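Local coordinates for glycosyl transferase family 8 (Streptococcus pneumoniae, PDB 5GVV), which transfers galactose from UDP-galactose to the terminal glucose of the already glycosylated serine-rich repeat protein PsrP, at residues A[52-60]-A[262-273]; A[158-169]-A[179-187]. All coordinates share one frame; numbering follows the deposited sequence.

Interactions 1 and 2 lie on opposite sides of the chain's centre, their nearest atoms about 22 Å apart, and their chemistry differs with depth: polar and water-bridged at the surface, apolar where partly buried. Interaction 1, the surface contact, joins distant parts of the sequence: the end of helix 45-57 meets the chain that leaves helix 255-263, through two hydrogen bonds, a shared water and a few ring contacts. Interaction 2 is local in sequence, pairing helices 158-167 and 176-185 through apolar side chains with no hydrogen bond between the two segments. The elements joined are different in each; interaction 2 is the one nearer the bound UDP and manganese ion, whereas interaction 1 lies away from both.

Interaction 1 of 2, residues A[52-60]-A[262-273]; sequences RIYLQEMGG and WFSKSVKYPSKS
Q56 and K272 cross their side chains at about a right angle at one end of this contact. OE1 of Q56 takes the backbone N-H of K272, N to OE1 2.9 Å, the donor tilted from the amide carbonyl plane. With CG beside its own backbone N and an extended chain beyond, Q56 reaches that N-H while its NE2 hydrogen-bonds to D61 OD1. Alongside, I53 lays CG2 against OG of S271 at 3.6 Å; that OG also accepts from S273 N in an ST turn.

E57 and K268 run side by side in the same direction. Their charged ends are too far apart for a salt bridge, but one water bridges E57 OE2, K268 NZ and S271 N. The bent K268 chain lays CD over one face of the F263 ring, and its NZ donates to Y269 O from above the carbonyl plane. E57 OE1 meets the F263 ring at its edge, 3.8 Å from CZ, the two planes 69° apart.

Helix 45-57 ends here in a Schellman motif, with G59 at positive phi as its C-prime residue. This turn brings G59 CA over a face of the Y269 ring, a CH-pi contact 4.0 Å from the centroid, while Y269 N donates to E57 O (2.9 Å). Y269 OH is hydrogen-bonded with H33 NE2. Selenomethionine M58 crosses W262 at about a right angle in an oblique Met-aromatic contact, SE lying 3.4 Å from CD1, and W262 NE1 donates to C28 O in helix 17-30.

Interaction 2 of 2, residues A[158-169]-A[179-187]; sequences IRQKLIDLTEKE and SILNMLFKD
L162 and I180 lead a set of apolar contacts between helices 158-167 and 179-185, whose N-to-C directions differ by 115° over these segments, their axes 9.9 Å apart at closest approach. One methyl of L162, CD2, touches three side chains of the other helix: CG2 of I180 and CD2 of L184, both at 3.7 Å, and CD2 of L181 at 3.8 Å. L165 crosses M183, a selenomethionine, obliquely, its CD2 pressed unusually close to M183 CG at 3.4 Å. L165 CG stands anti to the backbone N (chi1 178°), which carries its methyls out to that chain.

Aromatic contact is confined to the first turn of helix 158-167, where I158 and F185 approach from opposite directions and I158 CG2 comes within 3.5 Å of F185 CZ.

T166 brings a polar atom into this apolar set. Its OG1 lies against the branch of I180, 3.3 Å from CG2, and is also hydrogen-bonded with Y91 OH.

Y91 also packs on L162 and I180. The F185 ring meets Y127, just before strand 128-131, and W153 of helix 150-155, and L181 touches A143, ahead of strand 145-149; these contacts set the helix pair beside the mixed sheet of the GT-A domain, with the L181 side chain about 10 Å from the bound UDP.

Interaction 1 of 2, residues A[52-60]-A[262-273]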
loop_
_atom_site.group_PDB
_atom_site.type_symbol
_atom_site.label_atom_id
_atom_site.label_comp_id
_atom_site.label_asym_id
_atom_site.label_seq_id
_atom_site.Cartn_x
_atom_site.Cartn_y
_atom_site.Cartn_z
ATOM N N ARG A 52 10.580 -6.889 10.221
ATOM C CA ARG A 52 11.104 -7.495 11.448
ATOM C C ARG A 52 12.592 -7.205 11.600
ATOM O O ARG A 52 13.064 -6.929 12.698
ATOM C CB ARG A 52 10.861 -9.009 11.463
ATOM C CG ARG A 52 11.482 -9.728 12.658
ATOM C CD ARG A 52 11.115 -11.203 12.683
ATOM N NE ARG A 52 9.675 -11.386 12.826
ATOM C CZ ARG A 52 8.909 -12.013 11.937
ATOM N NH1 ARG A 52 9.443 -12.539 10.839
ATOM N NH2 ARG A 52 7.604 -12.123 12.150
ATOM N N ILE A 53 13.323 -7.257 10.490
ATOM C CA ILE A 53 14.738 -6.895 10.485
ATOM C C ILE A 53 14.952 -5.450 10.931
ATOM O O ILE A 53 15.875 -5.160 11.699
ATOM C CB ILE A 53 15.359 -7.081 9.089
ATOM C CG1 ILE A 53 15.384 -8.565 8.711
ATOM C CG2 ILE A 53 16.767 -6.495 9.038
ATOM C CD1 ILE A 53 15.920 -8.843 7.314
ATOM N N TYR A 54 14.108 -4.544 10.443
ATOM C CA TYR A 54 14.203 -3.138 10.834
ATOM C C TYR A 54 14.037 -3.001 12.342
ATOM O O TYR A 54 14.823 -2.317 13.005
ATOM C CB TYR A 54 13.130 -2.302 10.132
ATOM C CG TYR A 54 13.257 -2.255 8.629
ATOM C CD1 TYR A 54 14.473 -2.512 8.003
ATOM C CD2 TYR A 54 12.161 -1.951 7.835
ATOM C CE1 TYR A 54 14.588 -2.469 6.622
ATOM C CE2 TYR A 54 12.266 -1.916 6.453
ATOM C CZ TYR A 54 13.481 -2.172 5.857
ATOM O OH TYR A 54 13.588 -2.128 4.479
ATOM N N LEU A 55 13.002 -3.641 12.875
ATOM C CA LEU A 55 12.692 -3.540 14.296
ATOM C C LEU A 55 13.838 -4.076 15.146
ATOM O O LEU A 55 14.197 -3.474 16.158
ATOM C CB LEU A 55 11.395 -4.286 14.624
ATOM C CG LEU A 55 10.123 -3.441 14.701
ATOM C CD1 LEU A 55 10.238 -2.420 15.815
ATOM C CD2 LEU A 55 9.863 -2.742 13.379
ATOM N N GLN A 56 14.417 -5.198 14.725
ATOM C CA GLN A 56 15.533 -5.801 15.450
ATOM C C GLN A 56 16.780 -4.919 15.430
ATOM O O GLN A 56 17.507 -4.828 16.424
ATOM C CB GLN A 56 15.847 -7.188 14.877
ATOM C CG GLN A 56 14.722 -8.207 15.096
ATOM C CD GLN A 56 15.014 -9.547 14.465
ATOM O OE1 GLN A 56 15.961 -9.687 13.692
ATOM N NE2 GLN A 56 14.200 -10.546 14.788
ATOM N N GLU A 57 17.029 -4.273 14.297
ATOM C CA GLU A 57 18.182 -3.392 14.168
ATOM C C GLU A 57 18.051 -2.180 15.087
ATOM O O GLU A 57 19.054 -1.561 15.454
ATOM C CB GLU A 57 18.373 -2.972 12.702
ATOM C CG GLU A 57 18.864 -4.115 11.817
ATOM C CD GLU A 57 18.981 -3.748 10.348
ATOM O OE1 GLU A 57 18.360 -2.758 9.912
ATOM O OE2 GLU A 57 19.696 -4.471 9.622
HETATM N N MSE A 58 16.844 -1.883 15.467
HETATM C CA MSE A 58 16.565 -0.764 16.350
HETATM C C MSE A 58 16.414 -1.272 17.792
HETATM O O MSE A 58 16.008 -0.527 18.659
HETATM C CB MSE A 58 15.372 0.068 15.887
HETATM C CG MSE A 58 15.652 0.769 14.546
HETATM SE SE MSE A 58 14.039 1.848 14.153
HETATM C CE MSE A 58 12.563 0.707 13.750
ATOM N N GLY A 59 16.766 -2.538 18.025
ATOM C CA GLY A 59 16.755 -3.132 19.350
ATOM C C GLY A 59 15.418 -3.694 19.790
ATOM O O GLY A 59 15.182 -3.874 20.989
ATOM N N GLY A 60 14.541 -3.979 18.829
ATOM C CA GLY A 60 13.217 -4.487 19.151
ATOM C C GLY A 60 12.892 -5.755 18.383
ATOM O O GLY A 60 13.794 -6.507 18.018
ATOM N N TRP A 262 18.638 6.546 13.855
ATOM C CA TRP A 262 19.050 5.745 15.002
ATOM C C TRP A 262 20.506 5.303 14.885
ATOM O O TRP A 262 21.256 5.380 15.857
ATOM C CB TRP A 262 18.138 4.524 15.170
ATOM C CG TRP A 262 16.758 4.886 15.638
ATOM C CD1 TRP A 262 15.591 4.759 14.938
ATOM C CD2 TRP A 262 16.407 5.458 16.902
ATOM N NE1 TRP A 262 14.535 5.208 15.695
ATOM C CE2 TRP A 262 15.012 5.643 16.907
ATOM C CE3 TRP A 262 17.139 5.824 18.038
ATOM C CZ2 TRP A 262 14.332 6.187 18.003
ATOM C CZ3 TRP A 262 16.467 6.358 19.122
ATOM C CH2 TRP A 262 15.078 6.534 19.098
ATOM N N PHE A 263 20.907 4.848 13.697
ATOM C CA PHE A 263 22.278 4.386 13.483
ATOM C C PHE A 263 23.287 5.525 13.682
ATOM O O PHE A 263 24.380 5.310 14.209
ATOM C CB PHE A 263 22.455 3.785 12.081
ATOM C CG PHE A 263 21.665 2.518 11.837
ATOM C CD1 PHE A 263 20.835 1.979 12.813
ATOM C CD2 PHE A 263 21.770 1.860 10.613
ATOM C CE1 PHE A 263 20.110 0.820 12.571
ATOM C CE2 PHE A 263 21.057 0.697 10.364
ATOM C CZ PHE A 263 20.224 0.175 11.345
ATOM N N SER A 264 22.921 6.735 13.271
ATOM C CA SER A 264 23.832 7.872 13.406
ATOM C C SER A 264 24.034 8.294 14.865
ATOM O O SER A 264 24.954 9.056 15.169
ATOM C CB SER A 264 23.362 9.058 12.558
ATOM O OG SER A 264 22.097 9.534 12.989
ATOM N N LYS A 265 23.184 7.800 15.762
ATOM C CA LYS A 265 23.374 8.036 17.189
ATOM C C LYS A 265 23.840 6.751 17.857
ATOM O O LYS A 265 23.711 6.584 19.076
ATOM C CB LYS A 265 22.089 8.559 17.827
ATOM C CG LYS A 265 21.492 9.716 17.041
ATOM C CD LYS A 265 20.673 10.662 17.910
ATOM C CE LYS A 265 20.397 11.965 17.152
ATOM N NZ LYS A 265 19.393 12.840 17.831
ATOM N N SER A 266 24.379 5.850 17.036
ATOM C CA SER A 266 24.969 4.593 17.502
ATOM C C SER A 266 23.974 3.621 18.135
ATOM O O SER A 266 24.370 2.696 18.855
ATOM C CB SER A 266 26.149 4.859 18.442
ATOM O OG SER A 266 27.167 5.588 17.774
ATOM N N VAL A 267 22.689 3.817 17.856
ATOM C CA VAL A 267 21.677 2.843 18.256
ATOM C C VAL A 267 21.495 1.817 17.127
ATOM O O VAL A 267 20.629 1.967 16.256
ATOM C CB VAL A 267 20.341 3.528 18.630
ATOM C CG1 VAL A 267 19.297 2.496 19.026
ATOM C CG2 VAL A 267 20.558 4.520 19.778
ATOM N N LYS A 268 22.342 0.791 17.135
ATOM C CA LYS A 268 22.355 -0.226 16.085
ATOM C C LYS A 268 22.490 -1.582 16.748
ATOM O O LYS A 268 23.336 -1.761 17.628
ATOM C CB LYS A 268 23.535 -0.000 15.133
ATOM C CG LYS A 268 23.798 -1.146 14.139
ATOM C CD LYS A 268 22.595 -1.381 13.250
ATOM C CE LYS A 268 22.883 -2.327 12.099
ATOM N NZ LYS A 268 22.809 -3.751 12.502
ATOM N N TYR A 269 21.644 -2.524 16.342
ATOM C CA TYR A 269 21.720 -3.892 16.835
ATOM C C TYR A 269 21.758 -4.843 15.648
ATOM O O TYR A 269 21.210 -4.541 14.591
ATOM C CB TYR A 269 20.540 -4.195 17.768
ATOM C CG TYR A 269 20.581 -3.386 19.050
ATOM C CD1 TYR A 269 20.167 -2.058 19.073
ATOM C CD2 TYR A 269 21.043 -3.948 20.233
ATOM C CE1 TYR A 269 20.209 -1.312 20.242
ATOM C CE2 TYR A 269 21.088 -3.206 21.412
ATOM C CZ TYR A 269 20.672 -1.893 21.409
ATOM O OH TYR A 269 20.714 -1.156 22.577
ATOM N N PRO A 270 22.429 -5.991 15.806
ATOM C CA PRO A 270 22.540 -6.895 14.656
ATOM C C PRO A 270 21.186 -7.474 14.267
ATOM O O PRO A 270 20.398 -7.824 15.149
ATOM C CB PRO A 270 23.462 -8.006 15.177
ATOM C CG PRO A 270 23.266 -7.998 16.669
ATOM C CD PRO A 270 23.062 -6.545 17.019
ATOM N N SER A 271 20.906 -7.538 12.969
ATOM C CA SER A 271 19.729 -8.255 12.490
ATOM C C SER A 271 19.871 -9.718 12.892
ATOM O O SER A 271 20.973 -10.262 12.847
ATOM C CB SER A 271 19.614 -8.141 10.970
ATOM O OG SER A 271 18.785 -9.162 10.445
ATOM N N LYS A 272 18.772 -10.350 13.300
ATOM C CA LYS A 272 18.811 -11.752 13.721
ATOM C C LYS A 272 18.433 -12.689 12.584
ATOM O O LYS A 272 18.322 -13.903 12.778
ATOM C CB LYS A 272 17.871 -12.002 14.902
ATOM C CG LYS A 272 18.183 -11.202 16.158
ATOM C CD LYS A 272 17.337 -11.694 17.325
ATOM C CE LYS A 272 17.536 -10.833 18.558
ATOM N NZ LYS A 272 16.759 -11.339 19.730
ATOM N N SER A 273 18.221 -12.125 11.400
ATOM C CA SER A 273 17.815 -12.930 10.255
ATOM C C SER A 273 18.959 -13.836 9.823
ATOM O O SER A 273 20.132 -13.476 9.947
ATOM C CB SER A 273 17.387 -12.044 9.087
ATOM O OG SER A 273 18.415 -11.950 8.120
HETATM O O HOH W 1 21.723 -5.677 10.911
#

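Interaction 2 of 2, residues A[158-169]-A[179-187]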
loop_
_atom_site.group_PDB
_atom_site.type_symbol
_atom_site.label_atom_id
_atom_site.label_comp_id
_atom_site.label_asym_id
_atom_site.label_seq_id
_atom_site.Cartn_x
_atom_site.Cartn_y
_atom_site.Cartn_z
ATOM N N ILE A 158 -11.066 -11.121 30.147
ATOM C CA ILE A 158 -11.688 -9.971 29.498
ATOM C C ILE A 158 -12.046 -10.237 28.034
ATOM O O ILE A 158 -13.062 -9.737 27.538
ATOM C CB ILE A 158 -10.792 -8.718 29.612
ATOM C CG1 ILE A 158 -10.523 -8.395 31.084
ATOM C CG2 ILE A 158 -11.435 -7.523 28.922
ATOM C CD1 ILE A 158 -11.786 -8.121 31.881
ATOM N N ARG A 159 -11.217 -11.027 27.350
ATOM C CA ARG A 159 -11.466 -11.359 25.946
ATOM C C ARG A 159 -12.840 -11.996 25.764
ATOM O O ARG A 159 -13.617 -11.582 24.902
ATOM C CB ARG A 159 -10.371 -12.278 25.389
ATOM C CG ARG A 159 -10.584 -12.703 23.928
ATOM C CD ARG A 159 -11.073 -14.146 23.829
ATOM N NE ARG A 159 -10.118 -15.072 24.430
ATOM C CZ ARG A 159 -10.429 -16.284 24.881
ATOM N NH1 ARG A 159 -11.679 -16.723 24.805
ATOM N NH2 ARG A 159 -9.492 -17.057 25.414
ATOM N N GLN A 160 -13.144 -12.991 26.590
ATOM C CA GLN A 160 -14.428 -13.670 26.494
ATOM C C GLN A 160 -15.571 -12.742 26.902
ATOM O O GLN A 160 -16.665 -12.790 26.330
ATOM C CB GLN A 160 -14.437 -14.936 27.350
ATOM C CG GLN A 160 -15.449 -15.967 26.873
ATOM C CD GLN A 160 -15.308 -16.267 25.389
ATOM O OE1 GLN A 160 -14.228 -16.616 24.916
ATOM N NE2 GLN A 160 -16.400 -16.125 24.648
ATOM N N LYS A 161 -15.304 -11.886 27.882
ATOM C CA LYS A 161 -16.309 -10.957 28.385
ATOM C C LYS A 161 -16.705 -9.910 27.347
ATOM O O LYS A 161 -17.879 -9.554 27.235
ATOM C CB LYS A 161 -15.808 -10.292 29.666
ATOM C CG LYS A 161 -15.773 -11.251 30.841
ATOM C CD LYS A 161 -14.989 -10.683 31.998
ATOM C CE LYS A 161 -15.302 -11.445 33.273
ATOM N NZ LYS A 161 -15.558 -10.502 34.391
ATOM N N LEU A 162 -15.725 -9.435 26.583
ATOM C CA LEU A 162 -15.978 -8.469 25.517
ATOM C C LEU A 162 -16.776 -9.108 24.380
ATOM O O LEU A 162 -17.740 -8.521 23.880
ATOM C CB LEU A 162 -14.661 -7.893 24.990
ATOM C CG LEU A 162 -13.924 -6.886 25.877
ATOM C CD1 LEU A 162 -12.458 -6.744 25.479
ATOM C CD2 LEU A 162 -14.618 -5.533 25.830
ATOM N N ILE A 163 -16.363 -10.310 23.980
ATOM C CA ILE A 163 -17.038 -11.061 22.921
ATOM C C ILE A 163 -18.494 -11.326 23.288
ATOM O O ILE A 163 -19.404 -11.001 22.520
ATOM C CB ILE A 163 -16.343 -12.412 22.639
ATOM C CG1 ILE A 163 -14.983 -12.195 21.972
ATOM C CG2 ILE A 163 -17.216 -13.292 21.752
ATOM C CD1 ILE A 163 -14.159 -13.465 21.827
ATOM N N ASP A 164 -18.697 -11.919 24.462
ATOM C CA ASP A 164 -20.034 -12.201 24.972
ATOM C C ASP A 164 -20.899 -10.940 25.046
ATOM O O ASP A 164 -22.062 -10.953 24.634
ATOM C CB ASP A 164 -19.949 -12.869 26.349
ATOM C CG ASP A 164 -19.342 -14.261 26.288
ATOM O OD1 ASP A 164 -19.313 -14.853 25.185
ATOM O OD2 ASP A 164 -18.900 -14.767 27.345
ATOM N N LEU A 165 -20.332 -9.852 25.566
ATOM C CA LEU A 165 -21.082 -8.602 25.655
ATOM C C LEU A 165 -21.313 -7.981 24.284
ATOM O O LEU A 165 -22.360 -7.394 24.049
ATOM C CB LEU A 165 -20.424 -7.593 26.603
ATOM C CG LEU A 165 -21.167 -6.248 26.686
ATOM C CD1 LEU A 165 -22.619 -6.437 27.109
ATOM C CD2 LEU A 165 -20.469 -5.259 27.608
ATOM N N THR A 166 -20.347 -8.113 23.378
ATOM C CA THR A 166 -20.523 -7.601 22.020
ATOM C C THR A 166 -21.551 -8.451 21.277
ATOM O O THR A 166 -22.189 -7.987 20.333
ATOM C CB THR A 166 -19.202 -7.570 21.225
ATOM O OG1 THR A 166 -18.155 -7.037 22.048
ATOM C CG2 THR A 166 -19.346 -6.708 19.975
ATOM N N GLU A 167 -21.717 -9.696 21.715
ATOM C CA GLU A 167 -22.723 -10.579 21.129
ATOM C C GLU A 167 -24.135 -10.097 21.448
ATOM O O GLU A 167 -24.991 -10.037 20.563
ATOM C CB GLU A 167 -22.512 -12.025 21.575
ATOM C CG GLU A 167 -21.795 -12.863 20.531
ATOM C CD GLU A 167 -22.488 -12.796 19.182
ATOM O OE1 GLU A 167 -23.689 -13.132 19.112
ATOM O OE2 GLU A 167 -21.838 -12.394 18.193
ATOM N N LYS A 168 -24.376 -9.755 22.711
ATOM C CA LYS A 168 -25.530 -8.932 23.038
ATOM C C LYS A 168 -25.222 -7.559 22.454
ATOM O O LYS A 168 -24.072 -7.252 22.171
ATOM C CB LYS A 168 -25.699 -8.779 24.555
ATOM C CG LYS A 168 -25.646 -10.057 25.380
ATOM C CD LYS A 168 -26.001 -9.769 26.846
ATOM C CE LYS A 168 -27.376 -9.109 26.969
ATOM N NZ LYS A 168 -27.627 -8.514 28.315
ATOM N N GLU A 169 -26.243 -6.741 22.248
ATOM C CA GLU A 169 -26.048 -5.296 22.129
ATOM C C GLU A 169 -24.980 -4.764 21.153
ATOM O O GLU A 169 -24.448 -3.674 21.374
ATOM C CB GLU A 169 -25.763 -4.721 23.520
ATOM C CG GLU A 169 -26.598 -5.342 24.628
ATOM C CD GLU A 169 -26.720 -4.434 25.826
ATOM O OE1 GLU A 169 -26.639 -3.201 25.640
ATOM O OE2 GLU A 169 -26.898 -4.948 26.951
ATOM N N SER A 179 -17.862 1.309 22.233
ATOM C CA SER A 179 -19.030 1.296 23.113
ATOM C C SER A 179 -18.997 0.097 24.057
ATOM O O SER A 179 -19.402 0.195 25.217
ATOM C CB SER A 179 -20.325 1.272 22.296
ATOM O OG SER A 179 -20.549 2.500 21.630
ATOM N N ILE A 180 -18.514 -1.035 23.551
ATOM C CA ILE A 180 -18.412 -2.254 24.347
ATOM C C ILE A 180 -17.363 -2.104 25.447
ATOM O O ILE A 180 -17.593 -2.486 26.599
ATOM C CB ILE A 180 -18.050 -3.472 23.470
ATOM C CG1 ILE A 180 -19.087 -3.675 22.359
ATOM C CG2 ILE A 180 -17.914 -4.721 24.325
ATOM C CD1 ILE A 180 -20.520 -3.769 22.858
ATOM N N LEU A 181 -16.206 -1.554 25.082
ATOM C CA LEU A 181 -15.107 -1.354 26.027
ATOM C C LEU A 181 -15.490 -0.412 27.175
ATOM O O LEU A 181 -15.138 -0.652 28.333
ATOM C CB LEU A 181 -13.872 -0.823 25.293
ATOM C CG LEU A 181 -13.082 -1.843 24.474
ATOM C CD1 LEU A 181 -12.266 -1.158 23.395
ATOM C CD2 LEU A 181 -12.179 -2.653 25.378
ATOM N N ASN A 182 -16.208 0.656 26.853
ATOM C CA ASN A 182 -16.666 1.591 27.873
ATOM C C ASN A 182 -17.749 0.982 28.759
ATOM O O ASN A 182 -17.795 1.228 29.970
ATOM C CB ASN A 182 -17.168 2.877 27.222
ATOM C CG ASN A 182 -16.044 3.828 26.889
ATOM O OD1 ASN A 182 -15.678 4.675 27.702
ATOM N ND2 ASN A 182 -15.475 3.683 25.698
HETATM N N MSE A 183 -18.624 0.208 28.157
HETATM C CA MSE A 183 -19.689 -0.410 28.926
HETATM C C MSE A 183 -19.157 -1.481 29.841
HETATM O O MSE A 183 -19.849 -1.795 30.780
HETATM C CB MSE A 183 -20.758 -0.912 27.986
HETATM C CG MSE A 183 -21.500 -2.158 28.415
HETATM SE SE MSE A 183 -23.013 -2.437 27.281
HETATM C CE MSE A 183 -22.662 -1.127 25.874
ATOM N N LEU A 184 -18.001 -2.066 29.577
ATOM C CA LEU A 184 -17.431 -3.110 30.422
ATOM C C LEU A 184 -16.528 -2.558 31.524
ATOM O O LEU A 184 -16.448 -3.133 32.614
ATOM C CB LEU A 184 -16.645 -4.113 29.569
ATOM C CG LEU A 184 -16.073 -5.334 30.296
ATOM C CD1 LEU A 184 -17.181 -6.283 30.738
ATOM C CD2 LEU A 184 -15.052 -6.064 29.441
ATOM N N PHE A 185 -15.877 -1.431 31.246
ATOM C CA PHE A 185 -14.723 -0.984 32.029
ATOM C C PHE A 185 -14.892 0.268 32.881
ATOM O O PHE A 185 -14.011 0.577 33.687
ATOM C CB PHE A 185 -13.545 -0.747 31.094
ATOM C CG PHE A 185 -12.761 -1.976 30.791
ATOM C CD1 PHE A 185 -12.444 -2.874 31.800
ATOM C CD2 PHE A 185 -12.338 -2.238 29.500
ATOM C CE1 PHE A 185 -11.718 -4.010 31.522
ATOM C CE2 PHE A 185 -11.614 -3.371 29.215
ATOM C CZ PHE A 185 -11.300 -4.260 30.228
ATOM N N LYS A 186 -15.988 0.997 32.683
ATOM C CA LYS A 186 -16.230 2.260 33.389
ATOM C C LYS A 186 -15.873 2.179 34.877
ATOM O O LYS A 186 -16.048 1.133 35.504
ATOM C CB LYS A 186 -17.690 2.688 33.215
ATOM C CG LYS A 186 -18.671 1.786 33.936
ATOM C CD LYS A 186 -20.008 1.699 33.235
ATOM C CE LYS A 186 -20.833 0.600 33.871
ATOM N NZ LYS A 186 -19.950 -0.560 34.177
ATOM N N ASP A 187 -15.330 3.273 35.409
ATOM C CA ASP A 187 -14.921 3.381 36.816
ATOM C C ASP A 187 -13.689 2.545 37.186
ATOM O O ASP A 187 -13.313 2.473 38.360
ATOM C CB ASP A 187 -16.083 3.076 37.774
ATOM C CG ASP A 187 -17.370 3.761 37.364
ATOM O OD1 ASP A 187 -17.435 5.006 37.443
ATOM O OD2 ASP A 187 -18.318 3.052 36.966
#